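Local coordinates for SIS domain protein (Listeria monocytogenes str. 4b F2365, PDB 3FXA) that probably binds and isomerises sugar phosphates through its SIS (sugar isomerase) domain, at the interface of chains A and B. Sequence-based numbering; all coordinates share one arbitrary frame. Chains: chain A/B, SIS domain protein.

The interface of chains A and B. Residues chain A 70, 175, 180-182, 185; chain B 150-152, 154-155.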
loop_
_atom_site.group_PDB
_atom_site.type_symbol
_atom_site.label_atom_id
_atom_site.label_comp_id
_atom_site.label_asym_id
_atom_site.label_seq_id
_atom_site.Cartn_x
_atom_site.Cartn_y
_atom_site.Cartn_z
ATOM N N ILE A 70 15.599 -1.877 11.759
ATOM C CA ILE A 70 16.544 -1.555 12.825
ATOM C C ILE A 70 15.849 -1.043 14.099
ATOM O O ILE A 70 16.426 -0.279 14.886
ATOM C CB ILE A 70 17.665 -0.605 12.368
ATOM C CG1 ILE A 70 17.166 0.795 12.023
ATOM C CG2 ILE A 70 18.413 -1.227 11.202
ATOM C CD1 ILE A 70 18.214 1.895 12.346
HETATM N N MSE A 175 22.751 1.414 13.370
HETATM C CA MSE A 175 22.912 0.060 13.940
HETATM C C MSE A 175 24.076 0.031 14.929
HETATM O O MSE A 175 23.963 -0.505 16.035
HETATM C CB MSE A 175 23.105 -0.971 12.844
HETATM C CG MSE A 175 21.862 -1.158 11.979
HETATM SE SE MSE A 175 22.175 -2.219 10.376
HETATM C CE MSE A 175 22.502 -3.919 11.178
ATOM N N TYR A 180 22.595 -1.940 18.049
ATOM C CA TYR A 180 21.548 -2.831 17.564
ATOM C C TYR A 180 22.124 -4.249 17.493
ATOM O O TYR A 180 23.288 -4.410 17.092
ATOM C CB TYR A 180 21.026 -2.338 16.194
ATOM C CG TYR A 180 19.903 -3.161 15.610
ATOM C CD1 TYR A 180 18.664 -3.211 16.245
ATOM C CD2 TYR A 180 20.047 -3.834 14.398
ATOM C CE1 TYR A 180 17.612 -3.955 15.716
ATOM C CE2 TYR A 180 18.989 -4.583 13.845
ATOM C CZ TYR A 180 17.772 -4.634 14.529
ATOM O OH TYR A 180 16.690 -5.346 14.046
ATOM N N THR A 181 21.353 -5.255 17.928
ATOM C CA THR A 181 21.837 -6.647 18.006
ATOM C C THR A 181 21.195 -7.587 17.011
ATOM O O THR A 181 20.096 -7.319 16.486
ATOM C CB THR A 181 21.591 -7.278 19.407
ATOM O OG1 THR A 181 20.189 -7.487 19.629
ATOM C CG2 THR A 181 22.166 -6.399 20.499
ATOM N N LYS A 182 21.880 -8.708 16.780
ATOM C CA LYS A 182 21.378 -9.795 15.922
ATOM C C LYS A 182 20.121 -10.397 16.558
ATOM O O LYS A 182 19.220 -10.857 15.850
ATOM C CB LYS A 182 22.428 -10.912 15.752
ATOM C CG LYS A 182 23.694 -10.504 14.990
ATOM C CD LYS A 182 24.743 -11.625 14.992
ATOM C CE LYS A 182 26.044 -11.202 14.312
ATOM N NZ LYS A 182 25.888 -10.965 12.855
ATOM N N PHE A 185 17.255 -8.204 15.641
ATOM C CA PHE A 185 17.002 -8.525 14.222
ATOM C C PHE A 185 16.206 -9.828 14.076
ATOM O O PHE A 185 15.219 -9.874 13.335
ATOM C CB PHE A 185 18.320 -8.649 13.442
ATOM C CG PHE A 185 18.149 -8.744 11.948
ATOM C CD1 PHE A 185 17.953 -9.982 11.321
ATOM C CD2 PHE A 185 18.229 -7.597 11.157
ATOM C CE1 PHE A 185 17.796 -10.058 9.923
ATOM C CE2 PHE A 185 18.099 -7.672 9.774
ATOM C CZ PHE A 185 17.873 -8.905 9.161
ATOM N N ASP B 150 25.953 -3.127 5.934
ATOM C CA ASP B 150 25.517 -3.244 7.344
ATOM C C ASP B 150 26.420 -4.219 8.165
ATOM O O ASP B 150 26.901 -5.206 7.595
ATOM C CB ASP B 150 24.039 -3.614 7.427
ATOM C CG ASP B 150 23.773 -5.058 7.107
ATOM O OD1 ASP B 150 23.806 -5.886 8.046
ATOM O OD2 ASP B 150 23.463 -5.376 5.937
ATOM N N PRO B 151 26.674 -3.943 9.482
ATOM C CA PRO B 151 27.556 -4.808 10.314
ATOM C C PRO B 151 27.214 -6.309 10.402
ATOM O O PRO B 151 28.107 -7.095 10.743
ATOM C CB PRO B 151 27.454 -4.173 11.707
ATOM C CG PRO B 151 27.204 -2.775 11.447
ATOM C CD PRO B 151 26.294 -2.733 10.239
ATOM N N PHE B 152 25.958 -6.687 10.128
ATOM C CA PHE B 152 25.543 -8.098 10.155
ATOM C C PHE B 152 25.528 -8.748 8.772
ATOM O O PHE B 152 25.492 -9.970 8.676
ATOM C CB PHE B 152 24.160 -8.248 10.795
ATOM C CG PHE B 152 24.063 -7.644 12.157
ATOM C CD1 PHE B 152 25.106 -7.791 13.053
ATOM C CD2 PHE B 152 22.924 -6.973 12.560
ATOM C CE1 PHE B 152 25.036 -7.249 14.312
ATOM C CE2 PHE B 152 22.845 -6.431 13.826
ATOM C CZ PHE B 152 23.906 -6.575 14.698
HETATM N N MSE B 154 23.040 -8.462 6.800
HETATM C CA MSE B 154 21.649 -8.918 6.800
HETATM C C MSE B 154 20.595 -7.918 6.261
HETATM O O MSE B 154 19.532 -8.374 5.864
HETATM C CB MSE B 154 21.247 -9.362 8.216
HETATM C CG MSE B 154 22.095 -10.491 8.783
HETATM SE SE MSE B 154 21.445 -11.310 10.436
HETATM C CE MSE B 154 21.283 -9.795 11.614
ATOM N N LEU B 155 20.862 -6.601 6.249
ATOM C CA LEU B 155 19.890 -5.590 5.727
ATOM C C LEU B 155 19.638 -5.607 4.209
ATOM O O LEU B 155 18.587 -5.123 3.759
ATOM C CB LEU B 155 20.239 -4.141 6.148
ATOM C CG LEU B 155 19.921 -3.628 7.560
ATOM C CD1 LEU B 155 20.029 -2.084 7.577
ATOM C CD2 LEU B 155 18.548 -4.053 8.034
#
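Apolar packing carries this part of the two-fold interface: no nitrogen or oxygen of one chain comes within bonding distance of the other chain among the residues considered here. A loop of chain B, residues 150 to 155, presses its side chains against helices 157-177 and 182-188 of chain A and the turn between them.

The ring of B:Phe152, which buries 117 Å², is gripped from several directions. The aliphatic stem of A:Lys182 crosses one face obliquely, its CG 3.7 Å from the ring centroid in a CH-pi contact. Extended through chi3, that chain bends only at chi4 (-67°), which brings the amine nitrogen NZ back to 3.3 Å from B:Phe152 CD1. From the opposite side of the ring plane, at its CD2-CE2 rim, the selenomethionine A:Met175, bent at chi3 (68°), sets its methyl CE 3.4 Å from B:Phe152 CD2. The ring tip CZ points into the A:Tyr180-A:Thr181 backbone, 3.3 Å from the carbonyl O of A:Tyr180.

A second CH-pi contact pairs B:Met154, also selenomethionine, with A:Phe185. The two side chains run past each other in opposite directions; the B:Met154 chain, bent at chi3, lays methyl CE over the ring face, 3.6 Å from the centroid and shifted toward the CG-CD1 rim. B:Met154 CB meets the far end of the ring at A:Phe185 CZ (3.5 Å).

Tip to tip, B:Leu155 CD1 reaches the selenium SE of A:Met175 at 3.5 Å, while its other methyl, CD2, comes near CE2 of the A:Phe185 ring, crossing it obliquely.

Within chain B, the carboxylate of B:Asp150 shapes the loop. OD1 accepts the B:Met154 amide N through its syn lone pair at 3.0 Å and a nearly straight 167°, whereas the B:Leu155 amide approaches OD2 from above the carboxylate plane. These bonds probably hold the loop in the shape that presents B:Phe152, B:Met154 and B:Leu155 to chain A. Repeated by the two-fold, the patch probably helps hold two copies together, if the deposited assembly is biological.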